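Transmembrane oligosaccharyl transferase (Archaeoglobus fulgidus, PDB 3WAJ) is an archaeal membrane protein of the STT3/AglB oligosaccharyl transferase family, with an N-terminal transmembrane region of GT-C type and a bound zinc ion. Local coordinates at residues 634-645 with 662-673. Sequence-based numbering, arbitrary orientation.
Sequences EKYYGGYFYYSP and SIIIPLRIPSEL
Tyr643 and Ile663 pair their backbones in both directions, Tyr643 N to Ile663 O at 2.8 Å and Ile663 N to Tyr643 O at 2.9 Å. This antiparallel ladder makes 663-664 an outer strand of a three-stranded sheet, in which 640-643 is central and 649-652 lies along its other edge. Ile665 N prolongs the ladder to Phe641 O. Beyond it 662-673 bows out through an inverse gamma turn centred on Pro666, and a water bridges the two segments there: it accepts from Phe641 N (2.6 Å) and donates to the carbonyl oxygens of Ile665 and Leu667. Direct bonding resumes where Ile669 N meets Gly639 O; Gly639 N turns instead to the hydroxyl of Tyr651. Gly638 N to Ile669 O and Ser671 N to Tyr636 O then flank a single Tyr637-Pro670 bridge. Arg668 sets CG anti to its own N (chi1 -166°) and bends at chi2, bringing NE to Gly638 O (2.8 Å) and NH1 to Glu634 OE1 in a salt bridge whose modelled length is too short to be taken literally; the NH2 bond to OE1 is weak, and the two planes lie 25° apart in the model. Tyr637 CB sits over the centre of one guanidinium face, 3.7 Å above it. At the far end Ser671 OG donates to Lys635 O (2.6 Å). Phe641 CD2 packs against Ile669 CD1, and Ile669 also touches Ala750 of helix 740-755. The main-chain groups named here are thus satisfied by strand pairing, water and side chains, which join the two segments across a one-residue shift between separate ladders.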
ATOM      1  N   GLU A 634      19.472 -14.179   4.587  1.00 57.24           N
ATOM      2  CA  GLU A 634      20.805 -13.827   4.115  1.00 43.86           C
ATOM      3  C   GLU A 634      21.542 -14.963   3.395  1.00 47.66           C
ATOM      4  O   GLU A 634      22.566 -14.738   2.751  1.00 60.20           O
ATOM      5  CB  GLU A 634      21.641 -13.225   5.246  1.00 51.44           C
ATOM      6  CG  GLU A 634      21.260 -11.771   5.562  1.00 67.98           C
ATOM      7  CD  GLU A 634      21.761 -10.782   4.507  1.00 80.47           C
ATOM      8  OE1 GLU A 634      22.626 -11.166   3.689  1.00 79.19           O
ATOM      9  OE2 GLU A 634      21.297  -9.618   4.495  1.00 87.47           O
ATOM     10  N   LYS A 635      21.014 -16.175   3.493  1.00 55.48           N
ATOM     11  CA  LYS A 635      21.597 -17.313   2.800  1.00 48.09           C
ATOM     12  C   LYS A 635      21.309 -17.255   1.296  1.00 46.21           C
ATOM     13  O   LYS A 635      21.857 -18.043   0.514  1.00 40.56           O
ATOM     14  CB  LYS A 635      21.067 -18.628   3.385  1.00 45.38           C
ATOM     15  CG  LYS A 635      19.631 -18.963   2.949  1.00 53.83           C
ATOM     16  CD  LYS A 635      19.080 -20.219   3.649  1.00 58.42           C
ATOM     17  CE  LYS A 635      17.645 -20.501   3.197  1.00 62.99           C
ATOM     18  NZ  LYS A 635      17.211 -21.918   3.413  1.00 68.92           N
ATOM     19  N   TYR A 636      20.440 -16.337   0.885  1.00 43.27           N
ATOM     20  CA  TYR A 636      20.170 -16.188  -0.543  1.00 47.01           C
ATOM     21  C   TYR A 636      21.201 -15.264  -1.230  1.00 44.12           C
ATOM     22  O   TYR A 636      21.176 -15.098  -2.443  1.00 39.38           O
ATOM     23  CB  TYR A 636      18.717 -15.746  -0.790  1.00 45.89           C
ATOM     24  CG  TYR A 636      17.689 -16.817  -0.438  1.00 43.34           C
ATOM     25  CD1 TYR A 636      16.968 -16.761   0.746  1.00 41.56           C
ATOM     26  CD2 TYR A 636      17.457 -17.893  -1.290  1.00 40.75           C
ATOM     27  CE1 TYR A 636      16.030 -17.743   1.071  1.00 41.40           C
ATOM     28  CE2 TYR A 636      16.529 -18.885  -0.974  1.00 40.88           C
ATOM     29  CZ  TYR A 636      15.818 -18.804   0.200  1.00 44.17           C
ATOM     30  OH  TYR A 636      14.896 -19.789   0.500  1.00 46.86           O
ATOM     31  N   TYR A 637      22.128 -14.705  -0.452  1.00 42.00           N
ATOM     32  CA  TYR A 637      23.099 -13.740  -0.976  1.00 38.32           C
ATOM     33  C   TYR A 637      24.561 -14.080  -0.682  1.00 42.37           C
ATOM     34  O   TYR A 637      24.871 -14.680   0.348  1.00 45.80           O
ATOM     35  CB  TYR A 637      22.742 -12.318  -0.516  1.00 33.87           C
ATOM     36  CG  TYR A 637      21.391 -11.913  -1.044  1.00 39.68           C
ATOM     37  CD1 TYR A 637      21.259 -11.420  -2.339  1.00 41.79           C
ATOM     38  CD2 TYR A 637      20.236 -12.083  -0.280  1.00 34.50           C
ATOM     39  CE1 TYR A 637      20.020 -11.072  -2.852  1.00 42.39           C
ATOM     40  CE2 TYR A 637      18.986 -11.729  -0.781  1.00 38.00           C
ATOM     41  CZ  TYR A 637      18.889 -11.224  -2.076  1.00 43.44           C
ATOM     42  OH  TYR A 637      17.675 -10.866  -2.613  1.00 46.43           O
ATOM     43  N   GLY A 638      25.441 -13.720  -1.622  1.00 37.84           N
ATOM     44  CA  GLY A 638      26.875 -13.948  -1.512  1.00 25.15           C
ATOM     45  C   GLY A 638      27.582 -12.620  -1.367  1.00 34.44           C
ATOM     46  O   GLY A 638      27.217 -11.818  -0.488  1.00 35.38           O
ATOM     47  N   GLY A 639      28.571 -12.359  -2.228  1.00 35.53           N
ATOM     48  CA  GLY A 639      29.342 -11.129  -2.126  1.00 30.85           C
ATOM     49  C   GLY A 639      29.163 -10.111  -3.246  1.00 38.75           C
ATOM     50  O   GLY A 639      28.046  -9.695  -3.579  1.00 40.79           O
ATOM     51  N   TYR A 640      30.288  -9.688  -3.822  1.00 37.56           N
ATOM     52  CA  TYR A 640      30.300  -8.548  -4.722  1.00 32.93           C
ATOM     53  C   TYR A 640      31.317  -8.733  -5.801  1.00 37.07           C
ATOM     54  O   TYR A 640      32.351  -9.399  -5.595  1.00 41.73           O
ATOM     55  CB  TYR A 640      30.668  -7.268  -3.951  1.00 24.56           C
ATOM     56  CG  TYR A 640      29.708  -6.949  -2.840  1.00 38.72           C
ATOM     57  CD1 TYR A 640      29.928  -7.432  -1.546  1.00 41.05           C
ATOM     58  CD2 TYR A 640      28.565  -6.198  -3.081  1.00 33.22           C
ATOM     59  CE1 TYR A 640      29.049  -7.158  -0.519  1.00 39.38           C
ATOM     60  CE2 TYR A 640      27.671  -5.912  -2.058  1.00 39.83           C
ATOM     61  CZ  TYR A 640      27.919  -6.395  -0.774  1.00 47.05           C
ATOM     62  OH  TYR A 640      27.036  -6.134   0.259  1.00 47.65           O
ATOM     63  N   PHE A 641      31.032  -8.119  -6.946  1.00 31.32           N
ATOM     64  CA  PHE A 641      32.040  -7.926  -7.985  1.00 33.00           C
ATOM     65  C   PHE A 641      32.776  -6.627  -7.689  1.00 33.84           C
ATOM     66  O   PHE A 641      32.177  -5.670  -7.187  1.00 36.12           O
ATOM     67  CB  PHE A 641      31.379  -7.818  -9.363  1.00 28.24           C
ATOM     68  CG  PHE A 641      30.911  -9.136  -9.919  1.00 34.29           C
ATOM     69  CD1 PHE A 641      31.817 -10.175 -10.115  1.00 33.30           C
ATOM     70  CD2 PHE A 641      29.574  -9.330 -10.266  1.00 34.58           C
ATOM     71  CE1 PHE A 641      31.408 -11.392 -10.627  1.00 33.39           C
ATOM     72  CE2 PHE A 641      29.149 -10.545 -10.775  1.00 35.94           C
ATOM     73  CZ  PHE A 641      30.070 -11.579 -10.961  1.00 40.63           C
ATOM     74  N   TYR A 642      34.059  -6.583  -8.014  1.00 31.09           N
ATOM     75  CA  TYR A 642      34.858  -5.376  -7.790  1.00 36.48           C
ATOM     76  C   TYR A 642      36.092  -5.306  -8.708  1.00 37.21           C
ATOM     77  O   TYR A 642      36.555  -6.333  -9.224  1.00 34.84           O
ATOM     78  CB  TYR A 642      35.341  -5.353  -6.339  1.00 30.09           C
ATOM     79  CG  TYR A 642      36.374  -6.424  -6.072  1.00 29.97           C
ATOM     80  CD1 TYR A 642      35.988  -7.707  -5.715  1.00 29.58           C
ATOM     81  CD2 TYR A 642      37.738  -6.163  -6.213  1.00 31.58           C
ATOM     82  CE1 TYR A 642      36.920  -8.699  -5.491  1.00 30.40           C
ATOM     83  CE2 TYR A 642      38.683  -7.144  -5.980  1.00 30.94           C
ATOM     84  CZ  TYR A 642      38.267  -8.410  -5.617  1.00 35.30           C
ATOM     85  OH  TYR A 642      39.200  -9.396  -5.383  1.00 36.63           O
ATOM     86  N   TYR A 643      36.637  -4.100  -8.865  1.00 34.58           N
ATOM     87  CA  TYR A 643      37.975  -3.909  -9.433  1.00 36.96           C
ATOM     88  C   TYR A 643      38.973  -3.508  -8.348  1.00 42.26           C
ATOM     89  O   TYR A 643      38.728  -2.578  -7.566  1.00 36.29           O
ATOM     90  CB  TYR A 643      37.959  -2.847 -10.521  1.00 36.99           C
ATOM     91  CG  TYR A 643      37.064  -3.225 -11.655  1.00 35.64           C
ATOM     92  CD1 TYR A 643      37.564  -3.869 -12.784  1.00 30.71           C
ATOM     93  CD2 TYR A 643      35.704  -2.974 -11.585  1.00 32.74           C
ATOM     94  CE1 TYR A 643      36.719  -4.226 -13.837  1.00 34.15           C
ATOM     95  CE2 TYR A 643      34.860  -3.335 -12.610  1.00 36.54           C
ATOM     96  CZ  TYR A 643      35.367  -3.952 -13.731  1.00 38.29           C
ATOM     97  OH  TYR A 643      34.490  -4.297 -14.721  1.00 40.35           O
ATOM     98  N   SER A 644      40.097  -4.219  -8.303  1.00 43.43           N
ATOM     99  CA  SER A 644      41.131  -3.967  -7.307  1.00 42.20           C
ATOM    100  C   SER A 644      41.805  -2.636  -7.611  1.00 45.32           C
ATOM    101  O   SER A 644      41.606  -2.066  -8.690  1.00 44.62           O
ATOM    102  CB  SER A 644      42.170  -5.087  -7.315  1.00 34.58           C
ATOM    103  OG  SER A 644      42.968  -5.031  -8.478  1.00 44.38           O
ATOM    104  N   PRO A 645      42.600  -2.119  -6.658  1.00 47.49           N
ATOM    105  CA  PRO A 645      43.342  -0.888  -6.970  1.00 48.48           C
ATOM    106  C   PRO A 645      44.394  -1.060  -8.078  1.00 52.44           C
ATOM    107  O   PRO A 645      44.813  -0.051  -8.638  1.00 52.74           O
ATOM    108  CB  PRO A 645      43.994  -0.510  -5.627  1.00 41.44           C
ATOM    109  CG  PRO A 645      43.832  -1.713  -4.739  1.00 43.42           C
ATOM    110  CD  PRO A 645      42.607  -2.416  -5.211  1.00 44.57           C
ATOM    111  N   SER A 662      39.354  -0.529  -3.379  1.00 44.60           N
ATOM    112  CA  SER A 662      38.823  -1.143  -4.580  1.00 39.19           C
ATOM    113  C   SER A 662      37.624  -0.342  -5.043  1.00 37.45           C
ATOM    114  O   SER A 662      37.033   0.396  -4.273  1.00 38.29           O
ATOM    115  CB  SER A 662      38.368  -2.572  -4.288  1.00 38.53           C
ATOM    116  OG  SER A 662      39.462  -3.453  -4.252  1.00 39.71           O
ATOM    117  N   ILE A 663      37.236  -0.474  -6.296  1.00 41.46           N
ATOM    118  CA  ILE A 663      35.902  -0.009  -6.619  1.00 46.56           C
ATOM    119  C   ILE A 663      34.953  -1.225  -6.651  1.00 43.17           C
ATOM    120  O   ILE A 663      35.176  -2.202  -7.365  1.00 43.12           O
ATOM    121  CB  ILE A 663      35.853   1.002  -7.830  1.00 50.23           C
ATOM    122  CG1 ILE A 663      34.852   0.579  -8.888  1.00 47.51           C
ATOM    123  CG2 ILE A 663      37.233   1.318  -8.389  1.00 50.01           C
ATOM    124  CD1 ILE A 663      33.484   1.102  -8.584  1.00 49.01           C
ATOM    125  N   ILE A 664      33.937  -1.178  -5.796  1.00 41.62           N
ATOM    126  CA  ILE A 664      33.028  -2.302  -5.587  1.00 37.84           C
ATOM    127  C   ILE A 664      31.667  -1.998  -6.203  1.00 39.66           C
ATOM    128  O   ILE A 664      31.075  -0.949  -5.928  1.00 41.88           O
ATOM    129  CB  ILE A 664      32.819  -2.569  -4.069  1.00 38.94           C
ATOM    130  CG1 ILE A 664      34.155  -2.862  -3.375  1.00 39.46           C
ATOM    131  CG2 ILE A 664      31.820  -3.706  -3.842  1.00 30.82           C
ATOM    132  CD1 ILE A 664      34.098  -2.762  -1.857  1.00 37.40           C
ATOM    133  N   ILE A 665      31.162  -2.908  -7.031  1.00 36.67           N
ATOM    134  CA  ILE A 665      29.824  -2.723  -7.567  1.00 37.13           C
ATOM    135  C   ILE A 665      28.829  -3.001  -6.442  1.00 36.08           C
ATOM    136  O   ILE A 665      28.688  -4.147  -5.997  1.00 40.20           O
ATOM    137  CB  ILE A 665      29.547  -3.615  -8.789  1.00 36.07           C
ATOM    138  CG1 ILE A 665      30.414  -3.175  -9.968  1.00 38.67           C
ATOM    139  CG2 ILE A 665      28.058  -3.571  -9.172  1.00 29.08           C
ATOM    140  CD1 ILE A 665      30.574  -4.238 -11.043  1.00 43.59           C
ATOM    141  N   PRO A 666      28.120  -1.947  -5.987  1.00 38.93           N
ATOM    142  CA  PRO A 666      27.228  -2.026  -4.819  1.00 44.93           C
ATOM    143  C   PRO A 666      25.951  -2.759  -5.191  1.00 44.79           C
ATOM    144  O   PRO A 666      24.849  -2.192  -5.183  1.00 47.58           O
ATOM    145  CB  PRO A 666      26.930  -0.552  -4.506  1.00 38.02           C
ATOM    146  CG  PRO A 666      26.952   0.098  -5.868  1.00 38.04           C
ATOM    147  CD  PRO A 666      28.040  -0.626  -6.646  1.00 39.10           C
ATOM    148  N   LEU A 667      26.128  -4.021  -5.557  1.00 41.81           N
ATOM    149  CA  LEU A 667      25.032  -4.928  -5.837  1.00 38.88           C
ATOM    150  C   LEU A 667      25.444  -6.263  -5.253  1.00 35.07           C
ATOM    151  O   LEU A 667      26.404  -6.876  -5.710  1.00 38.75           O
ATOM    152  CB  LEU A 667      24.781  -5.067  -7.348  1.00 36.39           C
ATOM    153  CG  LEU A 667      23.743  -6.138  -7.700  1.00 34.49           C
ATOM    154  CD1 LEU A 667      22.345  -5.668  -7.264  1.00 32.47           C
ATOM    155  CD2 LEU A 667      23.772  -6.511  -9.188  1.00 32.72           C
ATOM    156  N   ARG A 668      24.731  -6.710  -4.231  1.00 40.25           N
ATOM    157  CA  ARG A 668      25.039  -7.986  -3.609  1.00 42.42           C
ATOM    158  C   ARG A 668      24.633  -9.127  -4.549  1.00 41.04           C
ATOM    159  O   ARG A 668      23.485  -9.198  -4.986  1.00 39.08           O
ATOM    160  CB  ARG A 668      24.313  -8.095  -2.269  1.00 42.03           C
ATOM    161  CG  ARG A 668      24.809  -9.223  -1.397  1.00 49.65           C
ATOM    162  CD  ARG A 668      25.183  -8.732  -0.022  1.00 54.08           C
ATOM    163  NE  ARG A 668      25.632  -9.844   0.804  1.00 56.57           N
ATOM    164  CZ  ARG A 668      24.929 -10.361   1.801  1.00 63.20           C
ATOM    165  NH1 ARG A 668      23.751  -9.840   2.122  1.00 68.59           N
ATOM    166  NH2 ARG A 668      25.410 -11.389   2.484  1.00 62.76           N
ATOM    167  N   ILE A 669      25.588 -10.000  -4.874  1.00 41.68           N
ATOM    168  CA  ILE A 669      25.351 -11.130  -5.779  1.00 36.27           C
ATOM    169  C   ILE A 669      24.633 -12.262  -5.060  1.00 42.67           C
ATOM    170  O   ILE A 669      25.003 -12.609  -3.932  1.00 46.81           O
ATOM    171  CB  ILE A 669      26.675 -11.662  -6.355  1.00 33.89           C
ATOM    172  CG1 ILE A 669      27.363 -10.563  -7.151  1.00 32.74           C
ATOM    173  CG2 ILE A 669      26.435 -12.871  -7.262  1.00 30.75           C
ATOM    174  CD1 ILE A 669      26.408  -9.797  -8.084  1.00 30.72           C
ATOM    175  N   PRO A 670      23.594 -12.837  -5.700  1.00 42.94           N
ATOM    176  CA  PRO A 670      22.870 -13.947  -5.051  1.00 38.14           C
ATOM    177  C   PRO A 670      23.777 -15.155  -4.853  1.00 39.03           C
ATOM    178  O   PRO A 670      24.738 -15.316  -5.622  1.00 42.51           O
ATOM    179  CB  PRO A 670      21.767 -14.284  -6.057  1.00 35.11           C
ATOM    180  CG  PRO A 670      21.533 -12.989  -6.809  1.00 40.44           C
ATOM    181  CD  PRO A 670      22.923 -12.371  -6.934  1.00 41.15           C
ATOM    182  N   SER A 671      23.487 -15.965  -3.831  1.00 37.10           N
ATOM    183  CA  SER A 671      24.231 -17.198  -3.542  1.00 38.41           C
ATOM    184  C   SER A 671      23.786 -18.275  -4.517  1.00 42.93           C
ATOM    185  O   SER A 671      22.874 -18.047  -5.323  1.00 45.82           O
ATOM    186  CB  SER A 671      23.950 -17.675  -2.115  1.00 33.70           C
ATOM    187  OG  SER A 671      22.623 -18.138  -1.998  1.00 35.05           O
ATOM    188  N   GLU A 672      24.404 -19.451  -4.441  1.00 44.63           N
ATOM    189  CA  GLU A 672      23.974 -20.574  -5.267  1.00 47.42           C
ATOM    190  C   GLU A 672      22.508 -20.925  -4.990  1.00 46.12           C
ATOM    191  O   GLU A 672      21.765 -21.315  -5.900  1.00 42.53           O
ATOM    192  CB  GLU A 672      24.872 -21.791  -5.040  1.00 50.71           C
ATOM    193  CG  GLU A 672      24.791 -22.823  -6.164  1.00 55.53           C
ATOM    194  CD  GLU A 672      25.899 -23.855  -6.092  1.00 64.68           C
ATOM    195  OE1 GLU A 672      26.103 -24.424  -5.001  1.00 64.87           O
ATOM    196  OE2 GLU A 672      26.570 -24.087  -7.125  1.00 73.95           O
ATOM    197  N   LEU A 673      22.094 -20.765  -3.735  1.00 47.25           N
ATOM    198  CA  LEU A 673      20.726 -21.084  -3.324  1.00 43.84           C
ATOM    199  C   LEU A 673      19.666 -20.350  -4.145  1.00 43.59           C
ATOM    200  O   LEU A 673      18.714 -20.958  -4.635  1.00 44.60           O
ATOM    201  CB  LEU A 673      20.535 -20.764  -1.855  1.00 52.19           C
ATOM    202  CG  LEU A 673      19.963 -21.931  -1.066  1.00 64.09           C
ATOM    203  CD1 LEU A 673      20.925 -23.114  -1.117  1.00 68.10           C
ATOM    204  CD2 LEU A 673      19.733 -21.485   0.353  1.00 65.88           C
TER
HETATM  205  O   HOH W   1      28.782  -6.732  -7.110  1.00 38.48           O